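Local structure of oxygen-independent coproporphyrinogen III oxidase (Escherichia coli, 1OLT) at residues Y282-I285 against H289-R292; P234-V239 against P293-A298; E90-H95 against A337-E342; K344-Q349 against G354-R359. The protein catalyses the anaerobic, S-adenosylmethionine-dependent oxidative decarboxylation of two propionate groups of coproporphyrinogen III to vinyl groups, giving protoporphyrinogen IX in heme biosynthesis. All coordinates share one frame; numbering follows the deposited sequence. Where two conformers were deposited one is given.

In the fold
The four contacts form two pairs on opposite sides of the chain's centre. Interactions 1 and 2 have centres about 5 Å apart: strand 289-291 of interaction 1 lies antiparallel beside strand 236-241 of interaction 2 in the main sheet and leads on into helix 296-303, and H289 meets S238. Interactions 3 and 4, with centres about 6 Å apart, join the three-stranded antiparallel sheet to helices 80-96 and 343-353, and E92 connects them through Y346. Between the pairs, centres are about 32 to 38 Å apart. Both pairs lie near bound S-adenosylmethionine: the side chains of H289 and N339 are each about 8 Å from one, and about 7 Å from D209 and I329 respectively.

Interaction 1: residues Y282-I285 against H289-R292; sequences YQFI and HFAR
F284 sets its CD1 edge atom over one face of the F290 ring, near the rim, in an offset stack with centroids 4.9 Å apart and planes at 30°. The nearest atoms are F284 CD1 and F290 CZ, at 3.6 Å, and F284 CB backs the same approach. At the edge of the Y282 ring, near its plane, sits the carbonyl carbon of A291; R292 runs alongside this tyrosine in the same direction, its CG 4.2 Å from Y282 CD1. Differing first torsions, chi1 -178° at F284 and -61° at F290, bring F284 CD1 over the F290 face.

The two residues are a non-hydrogen-bonded pair of the antiparallel hairpin 283-286/289-291. Next to them, Q283 and A291 form a hydrogen-bonded pair, with Q283 N 2.6 Å from A291 O and A291 N 2.9 Å from Q283 O. I285 N adds a bond to H289 O at 2.8 Å. I285 CG1 packs 4.0 Å from A291 CB, whose methyl is on the face away from the phenylalanines. Helix 263-279 lies against F290 through I274 and L277.

The hairpin is thus held internally by main-chain bonds and apolar packing, while Y282 OH and H289 ND1 bond outward, to P234 O just before strand 236-241 and to S238 OG on it; an R292 pairing with D235 is doubtful.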
loop_
_atom_site.group_PDB
_atom_site.type_symbol
_atom_site.label_atom_id
_atom_site.label_comp_id
_atom_site.label_asym_id
_atom_site.label_seq_id
_atom_site.Cartn_x
_atom_site.Cartn_y
_atom_site.Cartn_z
ATOM N N TYR A 282 8.553 -0.804 -18.385
ATOM C CA TYR A 282 8.058 -0.297 -17.094
ATOM C C TYR A 282 9.062 0.732 -16.436
ATOM O O TYR A 282 10.272 0.488 -16.365
ATOM C CB TYR A 282 7.785 -1.423 -16.148
ATOM C CG TYR A 282 6.725 -2.396 -16.601
ATOM C CD1 TYR A 282 5.377 -2.105 -16.457
ATOM C CD2 TYR A 282 7.090 -3.595 -17.245
ATOM C CE1 TYR A 282 4.392 -3.019 -16.906
ATOM C CE2 TYR A 282 6.158 -4.507 -17.669
ATOM C CZ TYR A 282 4.793 -4.216 -17.516
ATOM O OH TYR A 282 3.880 -5.160 -17.930
ATOM N N GLN A 283 8.563 1.888 -16.029
ATOM C CA GLN A 283 9.349 2.826 -15.199
ATOM C C GLN A 283 9.374 2.348 -13.736
ATOM O O GLN A 283 8.311 2.007 -13.168
ATOM C CB GLN A 283 8.679 4.200 -15.268
ATOM C CG GLN A 283 9.588 5.381 -15.134
ATOM C CD GLN A 283 8.815 6.700 -15.264
ATOM O OE1 GLN A 283 8.078 6.912 -16.238
ATOM N NE2 GLN A 283 8.947 7.562 -14.264
ATOM N N PHE A 284 10.552 2.301 -13.123
ATOM C CA PHE A 284 10.636 2.117 -11.650
ATOM C C PHE A 284 10.150 3.441 -10.967
ATOM O O PHE A 284 10.818 4.459 -11.064
ATOM C CB PHE A 284 12.067 1.752 -11.211
ATOM C CG PHE A 284 12.218 1.508 -9.703
ATOM C CD1 PHE A 284 11.228 0.882 -8.968
ATOM C CD2 PHE A 284 13.376 1.897 -9.053
ATOM C CE1 PHE A 284 11.349 0.671 -7.620
ATOM C CE2 PHE A 284 13.548 1.694 -7.704
ATOM C CZ PHE A 284 12.537 1.074 -6.965
ATOM N N ILE A 285 8.983 3.424 -10.343
ATOM C CA ILE A 285 8.411 4.609 -9.703
ATOM C C ILE A 285 9.122 4.842 -8.354
ATOM O O ILE A 285 9.572 5.945 -8.052
ATOM C CB ILE A 285 6.907 4.467 -9.446
ATOM C CG1 ILE A 285 6.141 4.116 -10.728
ATOM C CG2 ILE A 285 6.358 5.771 -8.823
ATOM C CD1 ILE A 285 6.367 5.108 -11.870
ATOM N N HIS A 289 7.441 -0.370 -6.606
ATOM C CA HIS A 289 6.451 -0.197 -7.652
ATOM C C HIS A 289 6.972 0.192 -8.988
ATOM O O HIS A 289 7.830 1.116 -9.138
ATOM C CB HIS A 289 5.406 0.818 -7.150
ATOM C CG HIS A 289 4.063 0.653 -7.751
ATOM N ND1 HIS A 289 3.434 -0.575 -7.870
ATOM C CD2 HIS A 289 3.207 1.570 -8.286
ATOM C CE1 HIS A 289 2.248 -0.413 -8.449
ATOM N NE2 HIS A 289 2.087 0.880 -8.712
ATOM N N PHE A 290 6.391 -0.464 -9.992
ATOM C CA PHE A 290 6.723 -0.259 -11.396
ATOM C C PHE A 290 5.454 0.036 -12.167
ATOM O O PHE A 290 4.417 -0.576 -11.939
ATOM C CB PHE A 290 7.392 -1.463 -12.026
ATOM C CG PHE A 290 8.702 -1.846 -11.379
ATOM C CD1 PHE A 290 8.720 -2.545 -10.170
ATOM C CD2 PHE A 290 9.913 -1.516 -11.982
ATOM C CE1 PHE A 290 9.879 -2.884 -9.583
ATOM C CE2 PHE A 290 11.112 -1.869 -11.371
ATOM C CZ PHE A 290 11.074 -2.559 -10.172
ATOM N N ALA A 291 5.552 0.984 -13.106
ATOM C CA ALA A 291 4.429 1.351 -13.921
ATOM C C ALA A 291 4.936 1.920 -15.288
ATOM O O ALA A 291 6.051 2.373 -15.410
ATOM C CB ALA A 291 3.597 2.370 -13.234
ATOM N N ARG A 292 4.083 1.855 -16.295
ATOM C CA ARG A 292 4.427 2.338 -17.627
ATOM C C ARG A 292 4.715 3.889 -17.671
ATOM O O ARG A 292 4.118 4.659 -16.921
ATOM C CB ARG A 292 3.274 2.001 -18.572
ATOM C CG ARG A 292 2.977 0.499 -18.695
ATOM C CD ARG A 292 1.931 0.194 -19.748
ATOM N NE ARG A 292 1.145 -1.007 -19.426
ATOM C CZ ARG A 292 0.350 -1.653 -20.295
ATOM N NH1 ARG A 292 0.226 -1.223 -21.570
ATOM N NH2 ARG A 292 -0.311 -2.737 -19.899
#

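Interaction 2: residues P234-V239 against P293-A298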
loop_
_atom_site.group_PDB
_atom_site.type_symbol
_atom_site.label_atom_id
_atom_site.label_comp_id
_atom_site.label_asym_id
_atom_site.label_seq_id
_atom_site.Cartn_x
_atom_site.Cartn_y
_atom_site.Cartn_z
ATOM N N PRO A 234 0.918 -6.956 -17.336
ATOM C CA PRO A 234 0.173 -6.138 -16.403
ATOM C C PRO A 234 0.472 -4.692 -16.661
ATOM O O PRO A 234 1.518 -4.390 -17.237
ATOM C CB PRO A 234 0.727 -6.544 -15.019
ATOM C CG PRO A 234 2.058 -7.046 -15.262
ATOM C CD PRO A 234 2.048 -7.643 -16.681
ATOM N N ASP A 235 -0.409 -3.805 -16.218
ATOM C CA ASP A 235 -0.179 -2.383 -16.317
ATOM C C ASP A 235 0.849 -1.892 -15.267
ATOM O O ASP A 235 1.599 -0.945 -15.534
ATOM C CB ASP A 235 -1.477 -1.600 -16.165
ATOM C CG ASP A 235 -2.482 -1.960 -17.226
ATOM O OD1 ASP A 235 -2.077 -2.033 -18.421
ATOM O OD2 ASP A 235 -3.660 -2.219 -16.959
ATOM N N ARG A 236 0.903 -2.565 -14.132
ATOM C CA ARG A 236 1.721 -2.134 -13.013
ATOM C C ARG A 236 2.169 -3.384 -12.275
ATOM O O ARG A 236 1.466 -4.410 -12.288
ATOM C CB ARG A 236 0.944 -1.266 -11.996
ATOM C CG ARG A 236 0.514 0.083 -12.394
ATOM C CD ARG A 236 -0.506 0.725 -11.364
ATOM N NE ARG A 236 -0.871 2.087 -11.780
ATOM C CZ ARG A 236 -1.803 2.866 -11.213
ATOM N NH1 ARG A 236 -2.477 2.475 -10.137
ATOM N NH2 ARG A 236 -2.023 4.073 -11.715
ATOM N N LEU A 237 3.315 -3.282 -11.607
ATOM C CA LEU A 237 3.877 -4.377 -10.816
ATOM C C LEU A 237 4.339 -3.849 -9.467
ATOM O O LEU A 237 4.879 -2.728 -9.343
ATOM C CB LEU A 237 5.076 -5.046 -11.459
ATOM C CG LEU A 237 4.934 -5.698 -12.803
ATOM C CD1 LEU A 237 5.245 -4.748 -13.891
ATOM C CD2 LEU A 237 5.881 -6.856 -12.930
ATOM N N SER A 238 4.128 -4.650 -8.464
ATOM C CA SER A 238 4.661 -4.404 -7.159
ATOM C C SER A 238 5.515 -5.605 -6.819
ATOM O O SER A 238 5.000 -6.703 -6.742
ATOM C CB SER A 238 3.533 -4.193 -6.175
ATOM O OG SER A 238 2.667 -3.154 -6.605
ATOM N N VAL A 239 6.786 -5.411 -6.591
ATOM C CA VAL A 239 7.755 -6.482 -6.369
ATOM C C VAL A 239 8.343 -6.276 -4.964
ATOM O O VAL A 239 9.204 -5.414 -4.759
ATOM C CB VAL A 239 8.805 -6.422 -7.412
ATOM C CG1 VAL A 239 9.753 -7.668 -7.310
ATOM C CG2 VAL A 239 8.160 -6.403 -8.797
ATOM N N PRO A 293 5.634 4.345 -18.522
ATOM C CA PRO A 293 5.931 5.797 -18.607
ATOM C C PRO A 293 4.743 6.741 -18.724
ATOM O O PRO A 293 4.890 7.845 -18.219
ATOM C CB PRO A 293 6.791 5.922 -19.837
ATOM C CG PRO A 293 7.524 4.681 -19.874
ATOM C CD PRO A 293 6.486 3.594 -19.454
ATOM N N ASP A 294 3.629 6.293 -19.306
ATOM C CA ASP A 294 2.466 7.131 -19.466
ATOM C C ASP A 294 1.389 6.912 -18.405
ATOM O O ASP A 294 0.320 7.551 -18.450
ATOM C CB ASP A 294 1.849 6.942 -20.864
ATOM C CG ASP A 294 1.529 5.466 -21.201
ATOM O OD1 ASP A 294 1.945 4.548 -20.433
ATOM O OD2 ASP A 294 0.887 5.164 -22.261
ATOM N N ASP A 295 1.695 6.082 -17.419
ATOM C CA ASP A 295 0.771 5.788 -16.324
ATOM C C ASP A 295 0.599 7.099 -15.594
ATOM O O ASP A 295 1.558 7.892 -15.495
ATOM C CB ASP A 295 1.385 4.748 -15.385
ATOM C CG ASP A 295 0.394 4.238 -14.346
ATOM O OD1 ASP A 295 0.040 5.008 -13.434
ATOM O OD2 ASP A 295 -0.078 3.107 -14.348
ATOM N N GLU A 296 -0.609 7.348 -15.116
ATOM C CA GLU A 296 -0.928 8.543 -14.323
ATOM C C GLU A 296 0.117 8.754 -13.190
ATOM O O GLU A 296 0.488 9.868 -12.888
ATOM C CB GLU A 296 -2.357 8.430 -13.754
ATOM C CG GLU A 296 -2.493 7.244 -12.788
ATOM C CD GLU A 296 -3.792 7.197 -12.004
ATOM O OE1 GLU A 296 -4.779 7.845 -12.492
ATOM O OE2 GLU A 296 -3.803 6.505 -10.874
ATOM N N LEU A 297 0.601 7.659 -12.598
ATOM C CA LEU A 297 1.594 7.727 -11.515
ATOM C C LEU A 297 2.946 8.191 -12.003
ATOM O O LEU A 297 3.602 9.019 -11.362
ATOM C CB LEU A 297 1.739 6.366 -10.836
ATOM C CG LEU A 297 0.496 5.757 -10.214
ATOM C CD1 LEU A 297 0.823 4.356 -9.661
ATOM C CD2 LEU A 297 -0.039 6.638 -9.120
ATOM N N ALA A 298 3.394 7.655 -13.119
ATOM C CA ALA A 298 4.651 8.128 -13.720
ATOM C C ALA A 298 4.581 9.587 -14.209
ATOM O O ALA A 298 5.573 10.348 -14.129
ATOM C CB ALA A 298 5.079 7.185 -14.876
HETATM O O HOH W 1 1.160 1.372 -16.121
#
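R236, on strand 236-241 of the radical SAM barrel, reaches D295 and E296 at the start of helix 296-303 and forms a salt-bridge network with them. In the conformer described, one of two modelled for R236, the ionic part is a side-on grip: NE bonds to D295 OD2 at 2.9 Å and NH2 to D295 OD1 at 2.8 Å, the latter through the syn lone pair of OD1. The same NH2 also donates to E296 OE2 at 3.1 Å, an oxygen met from above its carboxylate plane and shared with R166. The arginine chain runs extended to NE and crosses both acids at about a right angle.

Capping is the second interaction. D295 is the N-cap residue, and its OD1 takes L297 N through the anti lone pair at 2.8 Å in a nearly straight bond (168° at the hydrogen). With its CG anti to the backbone N (chi1 -171°), the carboxylate serves strand and helix at once, one oxygen holding two donors. Replacing D295 by an alanine removes both acceptors, which would probably leave R236 NE and L297 N without these mates and set the guanidinium freer to turn.

A water donates to D295 OD2 at 2.8 Å; its very short approach to D235 O makes a bridge between the segments doubtful.

The apolar contribution comes from L297, whose CD1 lies over the centre of one guanidinium face, 3.4 Å from R236 CZ.

Interaction 3: residues E90-H95 against A337-E342; sequences EQEIVH and AQNQKE
N339 donates from ND2 to OE2 of E92, and this 2.9 Å hydrogen bond ties helix 80-96 of the radical SAM core to strand 335-339, the middle strand of a three-stranded antiparallel sheet. It is the only direct contact between segments 90-95 and 337-342. The bond is fairly straight, 156° at the hydrogen, and arrives on the syn side of OE2, somewhat out of the carboxylate plane. The two side chains come from opposite directions, with carboxylate and amide planes 54° apart. E92 spans most of the gap: its CG is anti to the backbone N (chi1 -171°) and the chain stays extended beyond, bridging backbones whose CA atoms, those of E92 and N339, are 10.7 Å apart. A water lies 2.7 Å from E92 OE2 and 2.9 Å from N339 OD1.

Further partners fix the two flat groups. The other oxygen, E92 OE1, is bound by Y346 OH and by G325 N. The buried carboxylate therefore has several donors around it, which is consistent with its remaining charged.

Outward from there, N339 is positioned by its main-chain bonding to A328, a residue of an S-adenosylmethionine pocket, and by packing on Y346 and A356. On the helix side, I93 packs against L126 and L130 of helix 120-133. The contact thus joins the three-stranded sheet to helix 80-96 near an S-adenosylmethionine site. The loop at G325 is held by both residues, for N339 ND2 also bonds to G325 O.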
loop_
_atom_site.group_PDB
_atom_site.type_symbol
_atom_site.label_atom_id
_atom_site.label_comp_id
_atom_site.label_asym_id
_atom_site.label_seq_id
_atom_site.Cartn_x
_atom_site.Cartn_y
_atom_site.Cartn_z
ATOM N N GLU A 90 -21.895 -2.955 8.249
ATOM C CA GLU A 90 -23.142 -2.177 8.183
ATOM C C GLU A 90 -23.309 -1.227 9.398
ATOM O O GLU A 90 -23.663 -0.067 9.257
ATOM C CB GLU A 90 -24.370 -3.088 8.087
ATOM C CG GLU A 90 -25.702 -2.316 8.091
ATOM C CD GLU A 90 -26.956 -3.202 7.828
ATOM O OE1 GLU A 90 -26.892 -4.444 7.952
ATOM O OE2 GLU A 90 -28.070 -2.639 7.566
ATOM N N GLN A 91 -23.109 -1.754 10.581
ATOM C CA GLN A 91 -23.258 -0.964 11.797
ATOM C C GLN A 91 -22.138 0.128 11.863
ATOM O O GLN A 91 -22.412 1.299 12.147
ATOM C CB GLN A 91 -23.241 -1.836 13.027
ATOM C CG GLN A 91 -24.483 -2.765 13.221
ATOM C CD GLN A 91 -25.776 -2.052 13.074
ATOM O OE1 GLN A 91 -25.902 -0.947 13.559
ATOM N NE2 GLN A 91 -26.708 -2.618 12.285
ATOM N N GLU A 92 -20.928 -0.224 11.494
ATOM C CA GLU A 92 -19.852 0.776 11.475
ATOM C C GLU A 92 -20.189 1.923 10.487
ATOM O O GLU A 92 -20.048 3.122 10.837
ATOM C CB GLU A 92 -18.458 0.151 11.175
ATOM C CG GLU A 92 -17.334 1.128 11.360
ATOM C CD GLU A 92 -15.901 0.563 11.016
ATOM O OE1 GLU A 92 -15.772 -0.613 10.576
ATOM O OE2 GLU A 92 -14.933 1.346 11.169
ATOM N N ILE A 93 -20.664 1.559 9.310
ATOM C CA ILE A 93 -20.965 2.488 8.273
ATOM C C ILE A 93 -22.114 3.390 8.717
ATOM O O ILE A 93 -22.061 4.661 8.583
ATOM C CB ILE A 93 -21.284 1.774 6.962
ATOM C CG1 ILE A 93 -19.983 1.198 6.382
ATOM C CG2 ILE A 93 -21.940 2.696 6.022
ATOM C CD1 ILE A 93 -20.166 0.099 5.385
ATOM N N VAL A 94 -23.123 2.767 9.302
ATOM C CA VAL A 94 -24.299 3.486 9.758
ATOM C C VAL A 94 -23.968 4.527 10.838
ATOM O O VAL A 94 -24.545 5.575 10.874
ATOM C CB VAL A 94 -25.376 2.399 10.228
ATOM C CG1 VAL A 94 -26.157 2.840 11.299
ATOM C CG2 VAL A 94 -26.195 1.958 8.962
ATOM N N HIS A 95 -23.002 4.219 11.699
ATOM C CA HIS A 95 -22.577 5.141 12.722
ATOM C C HIS A 95 -21.543 6.220 12.259
ATOM O O HIS A 95 -21.631 7.315 12.705
ATOM C CB HIS A 95 -22.060 4.363 13.927
ATOM C CG HIS A 95 -23.145 3.577 14.622
ATOM N ND1 HIS A 95 -23.679 3.966 15.835
ATOM C CD2 HIS A 95 -23.815 2.445 14.264
ATOM C CE1 HIS A 95 -24.620 3.100 16.201
ATOM N NE2 HIS A 95 -24.733 2.182 15.262
ATOM N N ALA A 337 -5.771 7.189 12.965
ATOM C CA ALA A 337 -6.615 6.439 13.875
ATOM C C ALA A 337 -6.797 5.046 13.322
ATOM O O ALA A 337 -7.053 4.867 12.135
ATOM C CB ALA A 337 -7.967 7.156 13.999
ATOM N N GLN A 338 -6.735 4.052 14.179
ATOM C CA GLN A 338 -6.855 2.677 13.722
ATOM C C GLN A 338 -7.914 1.955 14.507
ATOM O O GLN A 338 -8.004 2.102 15.728
ATOM C CB GLN A 338 -5.547 1.883 13.916
ATOM C CG GLN A 338 -5.492 0.566 13.215
ATOM C CD GLN A 338 -4.124 -0.143 13.262
ATOM O OE1 GLN A 338 -3.329 0.125 14.149
ATOM N NE2 GLN A 338 -3.871 -1.046 12.293
ATOM N N ASN A 339 -8.682 1.169 13.791
ATOM C CA ASN A 339 -9.610 0.216 14.385
ATOM C C ASN A 339 -8.896 -0.961 15.054
ATOM O O ASN A 339 -7.766 -1.348 14.676
ATOM C CB ASN A 339 -10.534 -0.332 13.295
ATOM C CG ASN A 339 -11.646 0.628 12.908
ATOM O OD1 ASN A 339 -11.961 1.609 13.634
ATOM N ND2 ASN A 339 -12.311 0.323 11.734
ATOM N N GLN A 340 -9.541 -1.518 16.063
ATOM C CA GLN A 340 -9.217 -2.838 16.637
ATOM C C GLN A 340 -8.691 -3.781 15.560
ATOM O O GLN A 340 -9.313 -3.955 14.523
ATOM C CB GLN A 340 -10.482 -3.432 17.319
ATOM C CG GLN A 340 -11.052 -2.620 18.486
ATOM C CD GLN A 340 -10.201 -2.565 19.729
ATOM O OE1 GLN A 340 -9.230 -3.309 19.874
ATOM N NE2 GLN A 340 -10.534 -1.630 20.623
ATOM N N LYS A 341 -7.557 -4.407 15.842
ATOM C CA LYS A 341 -6.962 -5.364 14.949
ATOM C C LYS A 341 -7.372 -6.812 15.187
ATOM O O LYS A 341 -7.117 -7.652 14.367
ATOM C CB LYS A 341 -5.417 -5.228 14.922
ATOM C CG LYS A 341 -4.658 -5.737 16.112
ATOM C CD LYS A 341 -3.148 -5.256 16.071
ATOM C CE LYS A 341 -2.382 -5.788 14.841
ATOM N NZ LYS A 341 -1.178 -4.935 14.494
ATOM N N GLU A 342 -8.009 -7.115 16.268
ATOM C CA GLU A 342 -8.491 -8.482 16.449
ATOM C C GLU A 342 -9.967 -8.442 16.227
ATOM O O GLU A 342 -10.671 -7.596 16.776
ATOM C CB GLU A 342 -8.238 -8.963 17.844
ATOM C CG GLU A 342 -6.971 -8.400 18.366
ATOM C CD GLU A 342 -6.012 -9.425 18.700
ATOM O OE1 GLU A 342 -5.230 -9.819 17.768
ATOM O OE2 GLU A 342 -6.048 -9.788 19.910
HETATM O O HOH W 2 -14.705 2.458 13.603
#

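Interaction 4: residues K344-Q349 against G354-R359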
loop_
_atom_site.group_PDB
_atom_site.type_symbol
_atom_site.label_atom_id
_atom_site.label_comp_id
_atom_site.label_asym_id
_atom_site.label_seq_id
_atom_site.Cartn_x
_atom_site.Cartn_y
_atom_site.Cartn_z
ATOM N N LYS A 344 -12.502 -10.235 17.279
ATOM C CA LYS A 344 -13.436 -10.344 18.362
ATOM C C LYS A 344 -13.579 -8.977 19.043
ATOM O O LYS A 344 -14.691 -8.585 19.422
ATOM C CB LYS A 344 -12.976 -11.367 19.392
ATOM C CG LYS A 344 -13.879 -11.451 20.604
ATOM C CD LYS A 344 -13.264 -12.523 21.577
ATOM C CE LYS A 344 -14.067 -12.663 22.882
ATOM N NZ LYS A 344 -14.857 -13.983 22.856
ATOM N N GLN A 345 -12.555 -8.153 19.096
ATOM C CA GLN A 345 -12.774 -6.817 19.831
ATOM C C GLN A 345 -13.327 -5.783 18.775
ATOM O O GLN A 345 -14.037 -4.846 19.163
ATOM C CB GLN A 345 -11.472 -6.207 20.562
ATOM C CG GLN A 345 -10.782 -7.223 21.615
ATOM C CD GLN A 345 -11.645 -7.397 22.785
ATOM O OE1 GLN A 345 -11.978 -8.528 23.159
ATOM N NE2 GLN A 345 -12.061 -6.283 23.373
ATOM N N TYR A 346 -12.990 -5.941 17.480
ATOM C CA TYR A 346 -13.680 -5.146 16.510
ATOM C C TYR A 346 -15.215 -5.365 16.650
ATOM O O TYR A 346 -15.958 -4.430 16.782
ATOM C CB TYR A 346 -13.154 -5.525 15.098
ATOM C CG TYR A 346 -13.976 -4.911 13.979
ATOM C CD1 TYR A 346 -13.773 -3.594 13.576
ATOM C CD2 TYR A 346 -14.953 -5.624 13.331
ATOM C CE1 TYR A 346 -14.564 -3.017 12.584
ATOM C CE2 TYR A 346 -15.756 -5.036 12.351
ATOM C CZ TYR A 346 -15.552 -3.744 11.978
ATOM O OH TYR A 346 -16.334 -3.167 10.997
ATOM N N TYR A 347 -15.663 -6.613 16.667
ATOM C CA TYR A 347 -17.076 -6.920 16.772
ATOM C C TYR A 347 -17.681 -6.395 18.036
ATOM O O TYR A 347 -18.728 -5.746 18.011
ATOM C CB TYR A 347 -17.319 -8.429 16.726
ATOM C CG TYR A 347 -17.203 -9.088 15.386
ATOM C CD1 TYR A 347 -17.490 -8.410 14.223
ATOM C CD2 TYR A 347 -16.896 -10.418 15.287
ATOM C CE1 TYR A 347 -17.425 -9.030 12.997
ATOM C CE2 TYR A 347 -16.803 -11.078 14.007
ATOM C CZ TYR A 347 -17.087 -10.386 12.898
ATOM O OH TYR A 347 -17.061 -10.944 11.673
ATOM N N GLN A 348 -17.025 -6.649 19.145
ATOM C CA GLN A 348 -17.525 -6.227 20.433
ATOM C C GLN A 348 -17.651 -4.707 20.532
ATOM O O GLN A 348 -18.673 -4.192 21.021
ATOM C CB GLN A 348 -16.667 -6.800 21.584
ATOM C CG GLN A 348 -17.264 -6.572 22.962
ATOM C CD GLN A 348 -16.385 -7.180 24.098
ATOM O OE1 GLN A 348 -15.920 -8.325 23.987
ATOM N NE2 GLN A 348 -16.167 -6.420 25.157
ATOM N N GLN A 349 -16.654 -3.971 20.058
ATOM C CA GLN A 349 -16.770 -2.512 20.160
ATOM C C GLN A 349 -17.793 -1.944 19.164
ATOM O O GLN A 349 -18.541 -1.025 19.491
ATOM C CB GLN A 349 -15.394 -1.848 20.010
ATOM C CG GLN A 349 -15.389 -0.411 20.531
ATOM C CD GLN A 349 -14.023 0.291 20.335
ATOM O OE1 GLN A 349 -13.019 -0.295 20.628
ATOM N NE2 GLN A 349 -14.025 1.554 19.878
ATOM N N GLY A 354 -20.843 1.332 18.189
ATOM C CA GLY A 354 -20.996 1.674 16.772
ATOM C C GLY A 354 -19.737 1.999 15.992
ATOM O O GLY A 354 -19.807 2.227 14.755
ATOM N N ASN A 355 -18.581 1.918 16.658
ATOM C CA ASN A 355 -17.275 2.053 16.023
ATOM C C ASN A 355 -16.232 1.143 16.713
ATOM O O ASN A 355 -16.460 0.586 17.801
ATOM C CB ASN A 355 -16.812 3.567 16.070
ATOM C CG ASN A 355 -16.508 4.040 17.445
ATOM O OD1 ASN A 355 -17.351 4.702 18.114
ATOM N ND2 ASN A 355 -15.342 3.710 17.926
ATOM N N ALA A 356 -15.083 1.012 16.089
ATOM C CA ALA A 356 -14.034 0.162 16.609
ATOM C C ALA A 356 -12.744 0.936 16.837
ATOM O O ALA A 356 -11.673 0.345 16.850
ATOM C CB ALA A 356 -13.797 -0.991 15.641
ATOM N N LEU A 357 -12.833 2.235 17.047
ATOM C CA LEU A 357 -11.622 3.045 17.270
ATOM C C LEU A 357 -10.832 2.504 18.433
ATOM O O LEU A 357 -11.345 2.389 19.549
ATOM C CB LEU A 357 -11.955 4.523 17.510
ATOM C CG LEU A 357 -10.756 5.426 17.848
ATOM C CD1 LEU A 357 -9.822 5.542 16.756
ATOM C CD2 LEU A 357 -11.280 6.818 18.209
ATOM N N TRP A 358 -9.572 2.192 18.159
ATOM C CA TRP A 358 -8.659 1.559 19.113
ATOM C C TRP A 358 -7.547 2.500 19.563
ATOM O O TRP A 358 -7.344 2.734 20.759
ATOM C CB TRP A 358 -8.060 0.332 18.458
ATOM C CG TRP A 358 -7.044 -0.381 19.235
ATOM C CD1 TRP A 358 -6.995 -0.531 20.582
ATOM C CD2 TRP A 358 -5.930 -1.073 18.713
ATOM N NE1 TRP A 358 -5.905 -1.285 20.931
ATOM C CE2 TRP A 358 -5.213 -1.608 19.810
ATOM C CE3 TRP A 358 -5.444 -1.298 17.418
ATOM C CZ2 TRP A 358 -4.041 -2.332 19.656
ATOM C CZ3 TRP A 358 -4.300 -2.043 17.247
ATOM C CH2 TRP A 358 -3.591 -2.552 18.371
ATOM N N ARG A 359 -6.793 3.005 18.605
ATOM C CA ARG A 359 -5.651 3.841 18.920
ATOM C C ARG A 359 -5.368 4.808 17.796
ATOM O O ARG A 359 -5.912 4.674 16.716
ATOM C CB ARG A 359 -4.424 2.973 19.155
ATOM C CG ARG A 359 -4.126 2.068 18.005
ATOM C CD ARG A 359 -2.883 1.158 18.224
ATOM N NE ARG A 359 -2.475 0.496 17.020
ATOM C CZ ARG A 359 -1.252 -0.005 16.790
ATOM N NH1 ARG A 359 -0.304 0.127 17.700
ATOM N NH2 ARG A 359 -0.970 -0.639 15.632
#
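Helix 343-353 gives way to G354, the first residue beyond it, and the chain turns back into strand 357-362, an edge strand of the three-stranded antiparallel sheet; Q349 and Y346 of the helix hold this helix-to-strand return. Q349 NE2 donates to L357 O at 2.8 Å, with 161° at the hydrogen. The acceptor lies in the amide plane of Q349, but the donor comes to the carbonyl from the side, tilted from its plane. With CG anti to the backbone N (chi1 -162°) and the chain extended beyond it, the glutamine passes along the turn, its CG 3.1 Å from N355 O. Its OE1 accepts from Q340 NE2 on the neighbouring loop.

One turn earlier in the helix, the Y346 ring meets A356 obliquely, CD1 standing 3.3 Å from A356 CB. G354 has a positive phi of 79°, where a CB would press on the carbonyl oxygen of the preceding residue. Beyond the turn, W358 and R359 both face Q338 in a classic beta bulge.

Were Q349 a leucine, the donor to L357 O and the acceptor for Q340 NE2 would be gone, which would probably leave both polar atoms without these mates and weaken the hold on the turn. Bonded at both its nitrogen and its oxygen, the amide is probably held against rotation, and a single side chain couples the helix to the strand's beginning and to the adjoining loop.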